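Local coordinates for teichoic acid D-alanine hydrolase (Staphylococcus aureus, PDB 5ZH8), which removes D-alanyl groups from wall teichoic acid and lipoteichoic acid by ester hydrolysis, and affects cell wall structure and the level of methicillin resistance, at residues A[91-95]-A[292-297]; A[299-303]-A[355-360]; A[335-340]-A[385-390]; A[360-364]-A[375-379]. The contacts are given in a common frame with arbitrary orientation. Residue numbers count along the deposited sequence, not the author numbering.

Interaction 1 (A[91-95]-A[292-297])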
loop_
_atom_site.group_PDB
_atom_site.type_symbol
_atom_site.label_atom_id
_atom_site.label_comp_id
_atom_site.label_asym_id
_atom_site.label_seq_id
_atom_site.Cartn_x
_atom_site.Cartn_y
_atom_site.Cartn_z
ATOM N N SER A 91 15.758 0.847 7.794
ATOM C CA SER A 91 17.005 1.536 8.144
ATOM C C SER A 91 16.894 3.041 7.999
ATOM O O SER A 91 16.163 3.544 7.146
ATOM C CB SER A 91 18.148 1.054 7.254
ATOM O OG SER A 91 19.355 1.746 7.547
ATOM N N VAL A 92 17.657 3.753 8.821
ATOM C CA VAL A 92 17.668 5.208 8.808
ATOM C C VAL A 92 19.093 5.706 8.624
ATOM O O VAL A 92 20.052 5.059 9.049
ATOM C CB VAL A 92 17.060 5.799 10.105
ATOM C CG1 VAL A 92 17.945 5.516 11.317
ATOM C CG2 VAL A 92 16.810 7.290 9.945
ATOM N N ALA A 93 19.218 6.848 7.961
ATOM C CA ALA A 93 20.478 7.571 7.875
ATOM C C ALA A 93 20.179 9.067 7.893
ATOM O O ALA A 93 19.311 9.542 7.158
ATOM C CB ALA A 93 21.228 7.193 6.609
ATOM N N ILE A 94 20.891 9.797 8.744
ATOM C CA ILE A 94 20.687 11.231 8.884
ATOM C C ILE A 94 22.029 11.951 8.832
ATOM O O ILE A 94 22.947 11.636 9.591
ATOM C CB ILE A 94 19.963 11.578 10.202
ATOM C CG1 ILE A 94 18.619 10.839 10.272
ATOM C CG2 ILE A 94 19.768 13.088 10.310
ATOM C CD1 ILE A 94 17.839 11.058 11.548
ATOM N N TYR A 95 22.133 12.907 7.914
ATOM C CA TYR A 95 23.319 13.748 7.780
ATOM C C TYR A 95 23.014 15.139 8.319
ATOM O O TYR A 95 21.957 15.708 8.025
ATOM C CB TYR A 95 23.743 13.861 6.315
ATOM C CG TYR A 95 24.422 12.632 5.782
ATOM C CD1 TYR A 95 23.692 11.487 5.492
ATOM C CD2 TYR A 95 25.796 12.613 5.552
ATOM C CE1 TYR A 95 24.312 10.344 5.003
ATOM C CE2 TYR A 95 26.424 11.480 5.059
ATOM C CZ TYR A 95 25.675 10.350 4.780
ATOM O OH TYR A 95 26.272 9.215 4.295
ATOM N N PRO A 292 20.875 3.618 2.872
ATOM C CA PRO A 292 20.512 5.004 3.212
ATOM C C PRO A 292 21.708 5.961 3.302
ATOM O O PRO A 292 21.595 7.114 2.905
ATOM C CB PRO A 292 19.838 4.857 4.579
ATOM C CG PRO A 292 19.236 3.497 4.541
ATOM C CD PRO A 292 20.160 2.641 3.715
ATOM N N THR A 293 22.844 5.476 3.799
ATOM C CA THR A 293 24.049 6.296 3.917
ATOM C C THR A 293 24.520 6.808 2.557
ATOM O O THR A 293 24.849 7.985 2.426
ATOM C CB THR A 293 25.204 5.538 4.600
ATOM O OG1 THR A 293 25.497 4.347 3.864
ATOM C CG2 THR A 293 24.850 5.172 6.024
ATOM N N ASP A 294 24.545 5.926 1.558
ATOM C CA ASP A 294 24.939 6.299 0.193
ATOM C C ASP A 294 24.018 7.347 -0.416
ATOM O O ASP A 294 24.481 8.237 -1.138
ATOM C CB ASP A 294 24.984 5.076 -0.727
ATOM C CG ASP A 294 26.389 4.510 -0.898
ATOM O OD1 ASP A 294 27.228 4.660 0.020
ATOM O OD2 ASP A 294 26.655 3.912 -1.967
ATOM N N MET A 295 22.721 7.245 -0.134
ATOM C CA MET A 295 21.760 8.228 -0.636
ATOM C C MET A 295 22.029 9.612 -0.054
ATOM O O MET A 295 21.958 10.607 -0.764
ATOM C CB MET A 295 20.328 7.800 -0.318
ATOM C CG MET A 295 19.254 8.786 -0.777
ATOM S SD MET A 295 19.342 9.381 -2.481
ATOM C CE MET A 295 18.196 8.275 -3.293
ATOM N N GLY A 296 22.321 9.671 1.240
ATOM C CA GLY A 296 22.706 10.925 1.874
ATOM C C GLY A 296 24.034 11.422 1.332
ATOM O O GLY A 296 24.205 12.614 1.074
ATOM N N LYS A 297 24.978 10.499 1.165
ATOM C CA LYS A 297 26.293 10.805 0.601
ATOM C C LYS A 297 26.154 11.405 -0.804
ATOM O O LYS A 297 26.895 12.313 -1.173
ATOM C CB LYS A 297 27.155 9.533 0.567
ATOM C CG LYS A 297 28.597 9.758 0.157
ATOM C CD LYS A 297 29.367 8.456 -0.027
ATOM C CE LYS A 297 29.696 7.791 1.302
ATOM N NZ LYS A 297 30.658 6.664 1.135
#
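A helix laid against a beta-sheet is a recurrent way of closing a protein core, and here the first turn and a half of helix 292-303 packs on strand 90-96 of the large antiparallel sheet. The two short segments run in nearly the same direction, at 27°, and their axes approach to 7.5 Å, close for a helix on a sheet. The close approach is consistent with the small residues at the interface, Ala93 and Gly296. Strand alternation sends Ser91, Ala93 and Tyr95 toward the helix, while Val92 and Ile94 point away. The methyl of Ala93 meets the proline ring, with Ala93 CB 3.4 Å from Pro292 CB, and Ser91 OG lies 3.5 Å from Pro292 CG. Farther along, the ring of Tyr95 lies over the backbone of Gly296, its CE1 3.6 Å from Gly296 CA; a beta-carbon at that position would collide with the ring. The same side chain supplies the polar link, Tyr95 OH donating to Thr293 O at 2.7 Å. That carbonyl also accepts the helical bond from Lys297 N at 2.8 Å, so the tyrosine adds a second donor without breaking the helix. Strand 90-96 lies between strands 99-106 and 359-365; Pro292 and Met295 reach Val362 on the latter, while on the other face of the sheet Val92 and Ile94 pack against helix 74-85.

Interaction 2 (A[299-303]-A[355-360])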
loop_
_atom_site.group_PDB
_atom_site.type_symbol
_atom_site.label_atom_id
_atom_site.label_comp_id
_atom_site.label_asym_id
_atom_site.label_seq_id
_atom_site.Cartn_x
_atom_site.Cartn_y
_atom_site.Cartn_z
ATOM N N ILE A 299 23.368 13.077 -2.060
ATOM C CA ILE A 299 22.705 14.374 -1.985
ATOM C C ILE A 299 23.611 15.453 -1.399
ATOM O O ILE A 299 23.652 16.565 -1.912
ATOM C CB ILE A 299 21.396 14.270 -1.176
ATOM C CG1 ILE A 299 20.367 13.489 -1.987
ATOM C CG2 ILE A 299 20.844 15.646 -0.820
ATOM C CD1 ILE A 299 19.297 12.861 -1.129
ATOM N N THR A 300 24.336 15.128 -0.332
ATOM C CA THR A 300 25.220 16.103 0.300
ATOM C C THR A 300 26.346 16.531 -0.639
ATOM O O THR A 300 26.743 17.694 -0.649
ATOM C CB THR A 300 25.856 15.561 1.588
ATOM O OG1 THR A 300 26.512 14.318 1.314
ATOM C CG2 THR A 300 24.807 15.377 2.663
ATOM N N GLN A 301 26.862 15.585 -1.419
ATOM C CA GLN A 301 27.919 15.886 -2.383
ATOM C C GLN A 301 27.425 16.729 -3.555
ATOM O O GLN A 301 28.145 17.608 -4.027
ATOM C CB GLN A 301 28.559 14.605 -2.888
ATOM C CG GLN A 301 29.532 14.002 -1.897
ATOM C CD GLN A 301 30.250 12.807 -2.477
ATOM O OE1 GLN A 301 31.427 12.885 -2.817
ATOM N NE2 GLN A 301 29.535 11.696 -2.615
ATOM N N ILE A 302 26.206 16.468 -4.017
ATOM C CA ILE A 302 25.583 17.311 -5.041
ATOM C C ILE A 302 25.359 18.716 -4.473
ATOM O O ILE A 302 25.650 19.712 -5.137
ATOM C CB ILE A 302 24.261 16.708 -5.570
ATOM C CG1 ILE A 302 24.555 15.433 -6.373
ATOM C CG2 ILE A 302 23.522 17.707 -6.449
ATOM C CD1 ILE A 302 23.365 14.514 -6.546
ATOM N N GLN A 303 24.870 18.783 -3.238
ATOM C CA GLN A 303 24.693 20.052 -2.540
ATOM C C GLN A 303 26.002 20.825 -2.446
ATOM O O GLN A 303 25.998 22.056 -2.467
ATOM C CB GLN A 303 24.115 19.831 -1.136
ATOM C CG GLN A 303 22.605 19.649 -1.104
ATOM C CD GLN A 303 22.077 19.445 0.300
ATOM O OE1 GLN A 303 22.555 18.579 1.035
ATOM N NE2 GLN A 303 21.085 20.236 0.682
ATOM N N TYR A 355 15.061 16.399 2.825
ATOM C CA TYR A 355 16.272 17.142 3.139
ATOM C C TYR A 355 16.195 18.629 2.897
ATOM O O TYR A 355 15.296 19.123 2.212
ATOM C CB TYR A 355 17.482 16.553 2.404
ATOM C CG TYR A 355 17.584 16.848 0.927
ATOM C CD1 TYR A 355 18.212 17.999 0.471
ATOM C CD2 TYR A 355 17.096 15.952 -0.016
ATOM C CE1 TYR A 355 18.326 18.258 -0.879
ATOM C CE2 TYR A 355 17.212 16.209 -1.374
ATOM C CZ TYR A 355 17.828 17.361 -1.796
ATOM O OH TYR A 355 17.942 17.630 -3.137
ATOM N N ASN A 356 17.149 19.325 3.510
ATOM C CA ASN A 356 17.385 20.743 3.284
ATOM C C ASN A 356 18.900 21.004 3.381
ATOM O O ASN A 356 19.690 20.077 3.180
ATOM C CB ASN A 356 16.542 21.608 4.245
ATOM C CG ASN A 356 16.878 21.394 5.705
ATOM O OD1 ASN A 356 17.965 20.949 6.054
ATOM N ND2 ASN A 356 15.944 21.740 6.571
ATOM N N ASP A 357 19.318 22.233 3.675
ATOM C CA ASP A 357 20.749 22.541 3.718
ATOM C C ASP A 357 21.440 22.086 5.008
ATOM O O ASP A 357 22.667 22.091 5.073
ATOM C CB ASP A 357 20.988 24.032 3.477
ATOM C CG ASP A 357 20.752 24.445 2.027
ATOM O OD1 ASP A 357 20.384 23.592 1.188
ATOM O OD2 ASP A 357 20.926 25.643 1.724
ATOM N N LYS A 358 20.671 21.694 6.025
ATOM C CA LYS A 358 21.245 21.195 7.277
ATOM C C LYS A 358 21.124 19.673 7.401
ATOM O O LYS A 358 22.109 18.990 7.675
ATOM C CB LYS A 358 20.583 21.859 8.484
ATOM C CG LYS A 358 21.354 21.656 9.780
ATOM C CD LYS A 358 20.652 22.287 10.966
ATOM C CE LYS A 358 21.385 22.024 12.274
ATOM N NZ LYS A 358 20.567 22.423 13.457
ATOM N N TYR A 359 19.919 19.151 7.209
ATOM C CA TYR A 359 19.664 17.728 7.383
ATOM C C TYR A 359 19.365 17.017 6.071
ATOM O O TYR A 359 18.652 17.546 5.219
ATOM C CB TYR A 359 18.483 17.515 8.334
ATOM C CG TYR A 359 18.760 17.927 9.754
ATOM C CD1 TYR A 359 19.574 17.159 10.572
ATOM C CD2 TYR A 359 18.213 19.092 10.280
ATOM C CE1 TYR A 359 19.831 17.532 11.876
ATOM C CE2 TYR A 359 18.462 19.475 11.585
ATOM C CZ TYR A 359 19.266 18.689 12.381
ATOM O OH TYR A 359 19.517 19.062 13.677
ATOM N N VAL A 360 19.909 15.814 5.919
ATOM C CA VAL A 360 19.415 14.873 4.920
ATOM C C VAL A 360 18.942 13.646 5.675
ATOM O O VAL A 360 19.735 12.969 6.320
ATOM C CB VAL A 360 20.490 14.468 3.884
ATOM C CG1 VAL A 360 19.884 13.554 2.824
ATOM C CG2 VAL A 360 21.108 15.701 3.243
HETATM O O HOH W 1 21.206 22.919 -1.255
#
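The tight connection between strands 349-355 and 359-365 is an example of a turn held from within and clasped from outside by a helix. Within it, Asn356 OD1 accepts from Lys358 N at 2.8 Å, forming an Asx turn, and from Tyr359 N at 2.9 Å, while Asn356 N donates to Tyr359 O at 2.9 Å. From outside comes Gln303, near the end of helix 292-303: its NE2 donates to Asn356 O at 2.9 Å with an almost straight geometry of 170°. A water donates to Asp357 OD1 at 2.7 Å and accepts a weak bond from Gln303 NE2 at 3.3 Å; Asp357 OD1 is also bonded to Tyr389. One helical turn earlier the contact becomes apolar. Ile299 CG2 sits 3.5 Å from the centroid of the Tyr355 ring and only 6° off its normal, a CH-pi contact over the ring face. Ile299 CD1 approaches Val360 CG1 at 4.1 Å, and Thr300 CG2 lies 3.8 Å from Val360 CG2. The whole is a beta-hairpin connection with an Asx turn, packed against a helix, part of the alpha/beta core that serine beta-lactamases and penicillin-binding proteins share.

Interaction 3 (A[335-340]-A[385-390])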
loop_
_atom_site.group_PDB
_atom_site.type_symbol
_atom_site.label_atom_id
_atom_site.label_comp_id
_atom_site.label_asym_id
_atom_site.label_seq_id
_atom_site.Cartn_x
_atom_site.Cartn_y
_atom_site.Cartn_z
ATOM N N ALA A 335 11.405 19.625 -5.339
ATOM C CA ALA A 335 11.786 20.811 -4.584
ATOM C C ALA A 335 10.512 21.436 -4.044
ATOM O O ALA A 335 9.690 21.925 -4.814
ATOM C CB ALA A 335 12.524 21.795 -5.471
ATOM N N LYS A 336 10.344 21.399 -2.724
ATOM C CA LYS A 336 9.132 21.899 -2.077
ATOM C C LYS A 336 9.436 23.132 -1.211
ATOM O O LYS A 336 10.599 23.501 -1.050
ATOM C CB LYS A 336 8.495 20.786 -1.248
ATOM C CG LYS A 336 8.221 19.509 -2.032
ATOM C CD LYS A 336 7.568 18.450 -1.158
ATOM C CE LYS A 336 6.567 17.611 -1.931
ATOM N NZ LYS A 336 5.348 18.395 -2.286
ATOM N N PRO A 337 8.392 23.785 -0.669
ATOM C CA PRO A 337 8.610 24.989 0.127
ATOM C C PRO A 337 9.513 24.833 1.347
ATOM O O PRO A 337 10.368 25.690 1.573
ATOM C CB PRO A 337 7.198 25.373 0.558
ATOM C CG PRO A 337 6.360 24.932 -0.578
ATOM C CD PRO A 337 6.965 23.625 -0.999
ATOM N N THR A 338 9.332 23.766 2.120
ATOM C CA THR A 338 10.085 23.599 3.369
ATOM C C THR A 338 11.183 22.554 3.275
ATOM O O THR A 338 11.935 22.368 4.238
ATOM C CB THR A 338 9.158 23.186 4.522
ATOM O OG1 THR A 338 8.597 21.899 4.236
ATOM C CG2 THR A 338 8.046 24.181 4.704
ATOM N N LEU A 339 11.278 21.875 2.128
ATOM C CA LEU A 339 12.130 20.689 2.000
ATOM C C LEU A 339 12.238 20.202 0.563
ATOM O O LEU A 339 11.424 20.562 -0.278
ATOM C CB LEU A 339 11.573 19.555 2.869
ATOM C CG LEU A 339 10.112 19.145 2.605
ATOM C CD1 LEU A 339 9.994 18.126 1.474
ATOM C CD2 LEU A 339 9.471 18.592 3.876
ATOM N N ASN A 340 13.262 19.395 0.299
ATOM C CA ASN A 340 13.360 18.620 -0.938
ATOM C C ASN A 340 13.045 17.168 -0.604
ATOM O O ASN A 340 13.430 16.669 0.455
ATOM C CB ASN A 340 14.758 18.720 -1.566
ATOM C CG ASN A 340 14.994 20.041 -2.283
ATOM O OD1 ASN A 340 14.248 21.007 -2.105
ATOM N ND2 ASN A 340 16.046 20.089 -3.093
ATOM N N GLN A 385 12.314 21.136 11.385
ATOM C CA GLN A 385 12.717 21.744 10.113
ATOM C C GLN A 385 11.542 22.223 9.269
ATOM O O GLN A 385 11.697 22.491 8.083
ATOM C CB GLN A 385 13.553 20.747 9.307
ATOM C CG GLN A 385 14.830 20.339 10.009
ATOM C CD GLN A 385 15.732 21.526 10.270
ATOM O OE1 GLN A 385 16.285 22.107 9.345
ATOM N NE2 GLN A 385 15.875 21.894 11.533
ATOM N N ASN A 386 10.366 22.328 9.873
ATOM C CA ASN A 386 9.214 22.830 9.158
ATOM C C ASN A 386 9.346 24.352 9.048
ATOM O O ASN A 386 8.834 25.101 9.872
ATOM C CB ASN A 386 7.925 22.420 9.867
ATOM C CG ASN A 386 6.688 22.777 9.068
ATOM O OD1 ASN A 386 6.729 22.856 7.837
ATOM N ND2 ASN A 386 5.580 23.001 9.763
ATOM N N LYS A 387 10.062 24.802 8.028
ATOM C CA LYS A 387 10.341 26.222 7.869
ATOM C C LYS A 387 10.793 26.516 6.437
ATOM O O LYS A 387 11.272 25.613 5.749
ATOM C CB LYS A 387 11.417 26.647 8.872
ATOM C CG LYS A 387 12.732 25.906 8.724
ATOM C CD LYS A 387 13.626 26.087 9.939
ATOM C CE LYS A 387 15.041 25.611 9.635
ATOM N NZ LYS A 387 15.937 25.668 10.828
ATOM N N PRO A 388 10.652 27.777 5.986
ATOM C CA PRO A 388 10.919 28.112 4.594
ATOM C C PRO A 388 12.275 27.622 4.116
ATOM O O PRO A 388 13.268 27.769 4.823
ATOM C CB PRO A 388 10.889 29.637 4.591
ATOM C CG PRO A 388 9.986 29.987 5.715
ATOM C CD PRO A 388 10.286 28.970 6.767
ATOM N N TYR A 389 12.297 27.040 2.923
ATOM C CA TYR A 389 13.522 26.512 2.335
ATOM C C TYR A 389 13.678 26.974 0.886
ATOM O O TYR A 389 14.667 27.611 0.546
ATOM C CB TYR A 389 13.539 24.982 2.431
ATOM C CG TYR A 389 14.814 24.347 1.928
ATOM C CD1 TYR A 389 16.061 24.832 2.322
ATOM C CD2 TYR A 389 14.782 23.251 1.061
ATOM C CE1 TYR A 389 17.233 24.253 1.861
ATOM C CE2 TYR A 389 15.956 22.672 0.597
ATOM C CZ TYR A 389 17.171 23.180 1.004
ATOM O OH TYR A 389 18.329 22.604 0.565
ATOM N N ASN A 390 12.702 26.643 0.046
ATOM C CA ASN A 390 12.657 27.103 -1.338
ATOM C C ASN A 390 11.506 28.079 -1.490
ATOM O O ASN A 390 10.511 27.980 -0.777
ATOM C CB ASN A 390 12.448 25.927 -2.301
ATOM C CG ASN A 390 13.538 24.878 -2.190
ATOM O OD1 ASN A 390 14.718 25.211 -2.117
ATOM N ND2 ASN A 390 13.148 23.607 -2.184
#
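Two segments without regular structure can still be joined by backbone hydrogen bonds when a turn offers its carbonyls, and the meeting of 335-340 with 385-390 illustrates this. Backbone bonds come first. Pro337 O receives two donors from successive residues, Tyr389 N at 2.7 Å and Asn390 N at 2.9 Å, while the turn presenting it is closed by Lys336 N donating to Leu339 O at 2.8 Å. A CA-H...O contact, Thr338 CA to Lys387 O at 3.3 Å, adds to the backbone pairing. Side-chain bonds follow: the amide of Asn390 bridges the two ends of the turn, its ND2 donating to Lys336 O and to Asn340 OD1, each at 2.8 Å. The remaining contacts are packing. Tyr389 lies across the chain, with CB 3.5 Å from Thr338 C and CD2 3.8 Å from Leu339 CA; Asn340 OD1 approaches the ring edge at CE2, 3.6 Å away. The hydroxyl of Tyr389 reaches beyond both segments to Asp357, and His318 meets its ring with the planes almost perpendicular. Lys336 pairs with Glu328 in a salt bridge and touches Thr269 of the second subunit. The arrangement is a beta-hairpin turn clasped by the irregular chain that follows helix 371-382, tying the C-terminal region to the turn between strands 333-335 and 340-346, near one edge of the main sheet.

Interaction 4 (A[360-364]-A[375-379])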
loop_
_atom_site.group_PDB
_atom_site.type_symbol
_atom_site.label_atom_id
_atom_site.label_comp_id
_atom_site.label_asym_id
_atom_site.label_seq_id
_atom_site.Cartn_x
_atom_site.Cartn_y
_atom_site.Cartn_z
ATOM N N VAL A 360 19.909 15.814 5.919
ATOM C CA VAL A 360 19.415 14.873 4.920
ATOM C C VAL A 360 18.942 13.646 5.675
ATOM O O VAL A 360 19.735 12.969 6.320
ATOM C CB VAL A 360 20.490 14.468 3.884
ATOM C CG1 VAL A 360 19.884 13.554 2.824
ATOM C CG2 VAL A 360 21.108 15.701 3.243
ATOM N N VAL A 361 17.641 13.388 5.604
ATOM C CA VAL A 361 17.019 12.278 6.318
ATOM C C VAL A 361 16.593 11.240 5.299
ATOM O O VAL A 361 15.756 11.518 4.446
ATOM C CB VAL A 361 15.787 12.741 7.132
ATOM C CG1 VAL A 361 15.246 11.600 7.983
ATOM C CG2 VAL A 361 16.139 13.942 7.992
ATOM N N VAL A 362 17.183 10.051 5.392
ATOM C CA VAL A 362 16.883 8.946 4.483
ATOM C C VAL A 362 16.276 7.822 5.302
ATOM O O VAL A 362 16.912 7.323 6.233
ATOM C CB VAL A 362 18.156 8.420 3.770
ATOM C CG1 VAL A 362 17.790 7.398 2.691
ATOM C CG2 VAL A 362 18.972 9.567 3.191
ATOM N N LEU A 363 15.050 7.432 4.962
ATOM C CA LEU A 363 14.326 6.417 5.713
ATOM C C LEU A 363 13.879 5.303 4.775
ATOM O O LEU A 363 13.073 5.527 3.868
ATOM C CB LEU A 363 13.124 7.042 6.421
ATOM C CG LEU A 363 12.551 6.252 7.602
ATOM C CD1 LEU A 363 13.560 6.196 8.741
ATOM C CD2 LEU A 363 11.232 6.843 8.082
ATOM N N ALA A 364 14.419 4.107 4.996
ATOM C CA ALA A 364 14.147 2.955 4.145
ATOM C C ALA A 364 13.307 1.922 4.893
ATOM O O ALA A 364 13.659 1.495 5.989
ATOM C CB ALA A 364 15.454 2.334 3.669
ATOM N N ILE A 375 8.821 9.838 8.357
ATOM C CA ILE A 375 9.857 10.784 7.959
ATOM C C ILE A 375 9.433 12.233 8.252
ATOM O O ILE A 375 10.276 13.070 8.551
ATOM C CB ILE A 375 10.261 10.587 6.476
ATOM C CG1 ILE A 375 11.643 11.186 6.199
ATOM C CG2 ILE A 375 9.218 11.175 5.532
ATOM C CD1 ILE A 375 12.225 10.793 4.859
ATOM N N LYS A 376 8.132 12.514 8.188
ATOM C CA LYS A 376 7.613 13.837 8.556
ATOM C C LYS A 376 7.803 14.093 10.032
ATOM O O LYS A 376 8.211 15.176 10.436
ATOM C CB LYS A 376 6.129 13.974 8.228
ATOM C CG LYS A 376 5.834 14.200 6.762
ATOM C CD LYS A 376 4.338 14.117 6.502
ATOM C CE LYS A 376 3.977 14.590 5.097
ATOM N NZ LYS A 376 2.627 15.243 5.040
ATOM N N HIS A 377 7.497 13.086 10.834
ATOM C CA HIS A 377 7.598 13.216 12.271
ATOM C C HIS A 377 9.041 13.492 12.664
ATOM O O HIS A 377 9.304 14.269 13.573
ATOM C CB HIS A 377 7.085 11.957 12.951
ATOM C CG HIS A 377 7.157 12.009 14.442
ATOM N ND1 HIS A 377 6.389 12.870 15.195
ATOM C CD2 HIS A 377 7.905 11.302 15.320
ATOM C CE1 HIS A 377 6.664 12.698 16.473
ATOM N NE2 HIS A 377 7.572 11.745 16.577
ATOM N N ILE A 378 9.976 12.865 11.965
ATOM C CA ILE A 378 11.395 13.063 12.236
ATOM C C ILE A 378 11.849 14.460 11.790
ATOM O O ILE A 378 12.497 15.183 12.538
ATOM C CB ILE A 378 12.231 11.970 11.544
ATOM C CG1 ILE A 378 11.993 10.627 12.238
ATOM C CG2 ILE A 378 13.710 12.327 11.544
ATOM C CD1 ILE A 378 12.633 9.440 11.544
ATOM N N TYR A 379 11.491 14.837 10.573
ATOM C CA TYR A 379 11.953 16.086 9.977
ATOM C C TYR A 379 11.267 17.323 10.589
ATOM O O TYR A 379 11.925 18.309 10.941
ATOM C CB TYR A 379 11.708 16.020 8.473
ATOM C CG TYR A 379 12.249 17.177 7.665
ATOM C CD1 TYR A 379 13.579 17.211 7.258
ATOM C CD2 TYR A 379 11.410 18.216 7.266
ATOM C CE1 TYR A 379 14.061 18.261 6.491
ATOM C CE2 TYR A 379 11.878 19.270 6.505
ATOM C CZ TYR A 379 13.200 19.290 6.116
ATOM O OH TYR A 379 13.656 20.336 5.349
#
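Bumps and hollows between a strand and an antiparallel helix are seen in simple form where helix 371-382 packs on strand 359-365. The segment directions differ by 154° and their axes stay 9.6 Å apart, a spacing filled by branched aliphatic side chains. Alternate strand residues, Val361 and Leu363, point toward the helix, while Val360 and Val362 point away. Ile375 enters the hollow between Val361 and Leu363: its CD1 reaches down to the backbone, 3.6 Å from Val361 O and 4.2 Å from Leu363 CB, while its CG1 lies 4.0 Å from Val361 CG1. In return, Val361 fits into the helix surface among Ile375, Ile378 and Tyr379. Its CG1 is 3.9 Å from Ile378 CG2, and its CG2 meets the edge of the Tyr379 ring at CD1, 4.2 Å away. At the other end Leu363 reaches across to the start of the helical segment, with CD2 3.9 Å from Ile375 N and CD1 a looser 4.4 Å from Ile378 CD1. The side chains that meet do so through carbon atoms alone; the hydroxyl of Tyr379 is bonded to Thr338 O. Opposite, Val360 and Val362 pack on helix 292-303, so the strand is sandwiched between helices. This layering, a C-terminal helix on one face of a central antiparallel sheet and a second helix on the other, is characteristic of the beta-lactamase and penicillin-binding protein fold.

Followed from the N terminus, strand 90-96 is first met again by helix 292-303, interaction 1 closing a loop of nearly 200 residues. The far end of that helix then engages the 355-360 turn in interaction 2, after interaction 1 has closed. Interaction 3 opens at 335-340, before interaction 2 is complete, so these two cross; its long loop contains all of interaction 4, the short return from strand 359-365 to helix 371-382. Interactions 2 and 4 share Val360. Backbone pairing of strands 90-96 and 359-365 joins interactions 1, 2 and 4 through one sheet, and Tyr379 and Tyr389 connect interaction 3 to interactions 4 and 2, respectively.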